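Local coordinates for polyphenol oxidase (PDB 6T0Y), which catalyses the zinc-dependent phosphorolysis of adenosine, inosine and S-methyl-5'-thioadenosine, and also deaminates adenosine, at residues D125-Y130 with V174-A179; V139-A144 with M264-G269. All coordinates share one frame; numbering follows the deposited sequence.

Interaction 1. Residues D125-Y130 with V174-A179; sequences DCVPIY and VAIGPA. With ZN (zinc ion), chain C.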
loop_
_atom_site.group_PDB
_atom_site.type_symbol
_atom_site.label_atom_id
_atom_site.label_comp_id
_atom_site.label_asym_id
_atom_site.label_seq_id
_atom_site.Cartn_x
_atom_site.Cartn_y
_atom_site.Cartn_z
ATOM N N ASP A 125 -1.178 8.932 0.272
ATOM C CA ASP A 125 0.179 9.475 0.273
ATOM C C ASP A 125 1.209 8.462 0.771
ATOM O O ASP A 125 2.347 8.441 0.307
ATOM C CB ASP A 125 0.397 10.700 1.162
ATOM C CG ASP A 125 -0.070 12.021 0.560
ATOM O OD1 ASP A 125 -0.128 12.992 1.343
ATOM O OD2 ASP A 125 -0.378 12.132 -0.652
ATOM N N CYS A 126 0.843 7.629 1.745
ATOM C CA CYS A 126 1.775 6.645 2.262
ATOM C C CYS A 126 2.050 5.573 1.211
ATOM O O CYS A 126 1.312 5.407 0.256
ATOM C CB CYS A 126 1.199 6.030 3.537
ATOM S SG CYS A 126 1.122 7.140 4.962
ATOM N N VAL A 127 3.148 4.841 1.375
ATOM C CA VAL A 127 3.597 3.949 0.309
ATOM C C VAL A 127 2.868 2.614 0.379
ATOM O O VAL A 127 2.959 1.916 1.402
ATOM C CB VAL A 127 5.114 3.703 0.370
ATOM C CG1 VAL A 127 5.534 2.782 -0.733
ATOM C CG2 VAL A 127 5.876 4.999 0.310
ATOM N N PRO A 128 2.178 2.209 -0.686
ATOM C CA PRO A 128 1.640 0.854 -0.744
ATOM C C PRO A 128 2.686 -0.084 -1.317
ATOM O O PRO A 128 3.207 0.146 -2.410
ATOM C CB PRO A 128 0.441 1.003 -1.672
ATOM C CG PRO A 128 0.779 2.144 -2.561
ATOM C CD PRO A 128 1.817 2.985 -1.889
ATOM N N ILE A 129 2.983 -1.158 -0.598
ATOM C CA ILE A 129 3.990 -2.108 -1.029
ATOM C C ILE A 129 3.305 -3.435 -1.265
ATOM O O ILE A 129 2.789 -4.043 -0.326
ATOM C CB ILE A 129 5.125 -2.274 -0.021
ATOM C CG1 ILE A 129 5.655 -0.908 0.395
ATOM C CG2 ILE A 129 6.224 -3.108 -0.626
ATOM C CD1 ILE A 129 6.644 -0.961 1.509
ATOM N N TYR A 130 3.317 -3.879 -2.511
ATOM C CA TYR A 130 2.681 -5.113 -2.914
ATOM C C TYR A 130 3.748 -6.184 -3.057
ATOM O O TYR A 130 4.793 -5.941 -3.653
ATOM C CB TYR A 130 2.015 -4.950 -4.278
ATOM C CG TYR A 130 0.963 -3.869 -4.404
ATOM C CD1 TYR A 130 1.304 -2.525 -4.463
ATOM C CD2 TYR A 130 -0.376 -4.192 -4.537
ATOM C CE1 TYR A 130 0.340 -1.539 -4.632
ATOM C CE2 TYR A 130 -1.339 -3.207 -4.706
ATOM C CZ TYR A 130 -0.961 -1.880 -4.765
ATOM O OH TYR A 130 -1.888 -0.885 -4.957
ATOM N N VAL A 174 8.148 -7.410 -5.900
ATOM C CA VAL A 174 7.542 -6.293 -5.191
ATOM C C VAL A 174 7.156 -5.210 -6.178
ATOM O O VAL A 174 7.899 -4.911 -7.106
ATOM C CB VAL A 174 8.506 -5.712 -4.141
ATOM C CG1 VAL A 174 7.939 -4.450 -3.546
ATOM C CG2 VAL A 174 8.810 -6.740 -3.105
ATOM N N ALA A 175 5.998 -4.602 -5.955
ATOM C CA ALA A 175 5.606 -3.370 -6.620
ATOM C C ALA A 175 5.399 -2.321 -5.544
ATOM O O ALA A 175 4.673 -2.555 -4.573
ATOM C CB ALA A 175 4.347 -3.557 -7.458
ATOM N N ILE A 176 6.051 -1.185 -5.717
ATOM C CA ILE A 176 5.871 -0.031 -4.856
ATOM C C ILE A 176 4.967 0.923 -5.613
ATOM O O ILE A 176 5.309 1.375 -6.713
ATOM C CB ILE A 176 7.224 0.606 -4.515
ATOM C CG1 ILE A 176 8.030 -0.363 -3.649
ATOM C CG2 ILE A 176 7.026 1.958 -3.859
ATOM C CD1 ILE A 176 9.492 0.053 -3.445
ATOM N N GLY A 177 3.786 1.165 -5.062
ATOM C CA GLY A 177 2.757 1.887 -5.775
ATOM C C GLY A 177 2.776 3.389 -5.582
ATOM O O GLY A 177 3.659 3.956 -4.935
ATOM N N PRO A 178 1.786 4.056 -6.174
ATOM C CA PRO A 178 1.689 5.520 -6.078
ATOM C C PRO A 178 1.678 5.997 -4.639
ATOM O O PRO A 178 0.989 5.445 -3.782
ATOM C CB PRO A 178 0.368 5.823 -6.784
ATOM C CG PRO A 178 0.245 4.709 -7.780
ATOM C CD PRO A 178 0.741 3.505 -7.054
ATOM N N ALA A 179 2.423 7.064 -4.387
ATOM C CA ALA A 179 2.634 7.582 -3.048
ATOM C C ALA A 179 3.185 8.987 -3.218
ATOM O O ALA A 179 3.487 9.425 -4.328
ATOM C CB ALA A 179 3.597 6.679 -2.277
HETATM ZN ZN ZN C . -0.770 6.013 6.256
HETATM O O HOH W 1 -0.464 6.592 -1.382
#
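Tyr130 and Ala175 form an antiparallel hydrogen-bonded pair. Tyr130 N gives a nearly straight bond to Ala175 O (2.8 Å), and Ala175 N answers to Tyr130 O (2.9 Å). One step along, Gly177 N reaches Pro128 O at 2.9 Å, with an angle at the hydrogen of 177°. Beyond Gly177 a water takes over. It accepts from Asp125 N and donates to Cys126 O and Pro178 O, so it bridges the two backbones where they leave the sheet.

Apolar packing fills the face of Ile129 and Ile176. Val127 CG1 meets Ile176 CG2, and Ile129 CG2 lies on Val174 CG1, both at 3.6 Å. Ala179 CB points at the backbone of Asp125 and Cys126, 3.4 Å from Asp125 O. On the other face, with CG anti to its carbonyl carbon (chi1 -58°), the Tyr130 ring turns its edge to Ala175 O. Its hydroxyl hydrogen-bonds to Gly27 O. Helix 219-229 covers the isoleucine face.

Cys126 SG binds the zinc at 2.5 Å, together with His81 and His143. This is the catalytic zinc site of the YfiH/LACC1 family, its cysteine carried on the loop that leads into strand 127-133.

Interaction 2. Residues V139-A144 with M264-G269; sequences VGLAHA and MLAFIG. With ZN (zinc ion), chain C.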
loop_
_atom_site.group_PDB
_atom_site.type_symbol
_atom_site.label_atom_id
_atom_site.label_comp_id
_atom_site.label_asym_id
_atom_site.label_seq_id
_atom_site.Cartn_x
_atom_site.Cartn_y
_atom_site.Cartn_z
ATOM N N VAL A 139 0.705 -13.705 -1.495
ATOM C CA VAL A 139 0.563 -12.290 -1.797
ATOM C C VAL A 139 0.607 -11.538 -0.478
ATOM O O VAL A 139 0.200 -12.052 0.568
ATOM C CB VAL A 139 -0.714 -11.921 -2.592
ATOM C CG1 VAL A 139 -0.708 -12.600 -3.936
ATOM C CG2 VAL A 139 -1.968 -12.261 -1.835
ATOM N N GLY A 140 1.076 -10.305 -0.539
ATOM C CA GLY A 140 1.085 -9.473 0.647
ATOM C C GLY A 140 0.933 -8.021 0.265
ATOM O O GLY A 140 1.168 -7.620 -0.872
ATOM N N LEU A 141 0.579 -7.226 1.260
ATOM C CA LEU A 141 0.369 -5.799 1.081
ATOM C C LEU A 141 0.681 -5.093 2.385
ATOM O O LEU A 141 0.193 -5.486 3.443
ATOM C CB LEU A 141 -1.082 -5.558 0.644
ATOM C CG LEU A 141 -1.503 -4.131 0.321
ATOM C CD1 LEU A 141 -0.629 -3.479 -0.717
ATOM C CD2 LEU A 141 -2.962 -4.155 -0.121
ATOM N N ALA A 142 1.508 -4.066 2.309
ATOM C CA ALA A 142 1.908 -3.302 3.474
ATOM C C ALA A 142 1.726 -1.812 3.224
ATOM O O ALA A 142 1.840 -1.331 2.100
ATOM C CB ALA A 142 3.365 -3.564 3.837
ATOM N N HIS A 143 1.451 -1.109 4.304
ATOM C CA HIS A 143 1.258 0.335 4.357
ATOM C C HIS A 143 2.463 0.933 5.061
ATOM O O HIS A 143 2.691 0.671 6.239
ATOM C CB HIS A 143 -0.063 0.567 5.109
ATOM C CG HIS A 143 -0.256 1.934 5.685
ATOM N ND1 HIS A 143 -0.224 2.176 7.046
ATOM C CD2 HIS A 143 -0.623 3.099 5.107
ATOM C CE1 HIS A 143 -0.479 3.452 7.266
ATOM N NE2 HIS A 143 -0.702 4.042 6.103
ATOM N N ALA A 144 3.227 1.752 4.349
ATOM C CA ALA A 144 4.451 2.342 4.882
ATOM C C ALA A 144 4.469 3.865 4.720
ATOM O O ALA A 144 4.857 4.378 3.674
ATOM C CB ALA A 144 5.655 1.693 4.205
ATOM N N MET A 264 -7.743 5.996 -1.296
ATOM C CA MET A 264 -7.738 4.942 -2.294
ATOM C C MET A 264 -7.559 3.602 -1.594
ATOM O O MET A 264 -7.028 3.524 -0.493
ATOM C CB MET A 264 -6.576 5.133 -3.266
ATOM C CG MET A 264 -6.646 6.384 -4.092
ATOM S SD MET A 264 -5.954 7.875 -3.362
ATOM C CE MET A 264 -4.187 7.528 -3.323
ATOM N N LEU A 265 -8.006 2.545 -2.256
ATOM C CA LEU A 265 -7.778 1.190 -1.789
ATOM C C LEU A 265 -6.714 0.540 -2.657
ATOM O O LEU A 265 -6.846 0.503 -3.879
ATOM C CB LEU A 265 -9.058 0.368 -1.885
ATOM C CG LEU A 265 -9.007 -0.928 -1.090
ATOM C CD1 LEU A 265 -9.292 -0.603 0.377
ATOM C CD2 LEU A 265 -9.929 -1.968 -1.636
ATOM N N ALA A 266 -5.667 0.041 -2.017
ATOM C CA ALA A 266 -4.725 -0.885 -2.623
ATOM C C ALA A 266 -5.222 -2.279 -2.312
ATOM O O ALA A 266 -5.675 -2.566 -1.203
ATOM C CB ALA A 266 -3.332 -0.724 -2.022
ATOM N N PHE A 267 -5.103 -3.178 -3.279
ATOM C CA PHE A 267 -5.649 -4.508 -3.100
ATOM C C PHE A 267 -4.793 -5.529 -3.832
ATOM O O PHE A 267 -4.171 -5.234 -4.853
ATOM C CB PHE A 267 -7.108 -4.586 -3.559
ATOM C CG PHE A 267 -7.338 -4.100 -4.968
ATOM C CD1 PHE A 267 -7.211 -4.943 -6.064
ATOM C CD2 PHE A 267 -7.659 -2.770 -5.184
ATOM C CE1 PHE A 267 -7.415 -4.450 -7.335
ATOM C CE2 PHE A 267 -7.864 -2.291 -6.444
ATOM C CZ PHE A 267 -7.743 -3.119 -7.514
ATOM N N ILE A 268 -4.768 -6.744 -3.294
ATOM C CA ILE A 268 -4.123 -7.874 -3.936
ATOM C C ILE A 268 -4.779 -9.152 -3.442
ATOM O O ILE A 268 -5.040 -9.322 -2.251
ATOM C CB ILE A 268 -2.595 -7.873 -3.711
ATOM C CG1 ILE A 268 -1.923 -8.922 -4.598
ATOM C CG2 ILE A 268 -2.240 -8.043 -2.242
ATOM C CD1 ILE A 268 -0.448 -8.777 -4.741
ATOM N N GLY A 269 -5.003 -10.081 -4.362
ATOM C CA GLY A 269 -5.531 -11.385 -4.018
ATOM C C GLY A 269 -5.450 -12.253 -5.251
ATOM O O GLY A 269 -5.090 -11.795 -6.331
HETATM ZN ZN ZN C . -0.770 6.013 6.256
#
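Ile268 and Val139 slide past each other in opposite directions, side chain against side chain. The CB and CG1 of Val139 rest against CG1 and CD1 of Ile268. Val139 CB lies 3.8 Å from both Ile268 CG1 and Ile268 CD1. CG1 of Ile268 stands anti to the backbone N (chi1 -170°), which carries its longer branch out to the valine. The CG2 branch goes the other way. It rests against the backbone, 3.7 Å from Gly140 O, and also touches Leu141 CB at 4.0 Å. Ile268 is thus a forked knob, with one branch on Val139 and the other at the Gly140-Leu141 step.

These strands belong to two different mixed sheets, packed face against face. Their short axes run nearly antiparallel, at 164°, and approach to 6.7 Å. The two segments share no hydrogen bond. They meet through side chains packed on side chains and backbone.

Leu141 is the matching bump from the other side. Its CD2 drops onto the backbone of Ala266, 3.3 Å from Ala266 O. Both leucine methyls reach Ala266 CB, Leu141 CD2 at 3.9 Å and CD1 a little farther. The small alanine leaves a dip that takes the leucine's forked end. The Tyr130 ring and Leu121 also line the leucine. An alanine in place of Ile268 would lose both branches, and would probably open a gap beside Val139 and leave the Gly140-Leu141 step poorly covered.

Further along, the strands diverge. His143 reaches out beyond the packing, and its NE2 binds the catalytic zinc at 2.0 Å, with His81 and Cys126 as the other protein ligands. The second ring nitrogen, ND1, is hydrogen-bonded to Asp108 OD2, which fixes the rotation of the imidazole.

From the N terminus, the chain reaches 125-130 first and, after a short connection, the neighbouring strand segment 139-144. It then passes through helices 146-150 and 153-163 to 174-179. There interaction 1 closes a loop with 43 residues between its segments. Residues 264-269 come much later and close the longer loop of interaction 2, with 119 between. The segments alternate, so the contacts cross rather than nest. Interaction 1 joins neighbouring strands within one sheet. Interaction 2 ties that sheet to the other six-stranded one. Within the first sheet, probable hydrogen bonds from Val127 N to Ala144 O and from Ala142 N to Ile129 O link the two contacts. Both contacts supply a ligand to the same zinc.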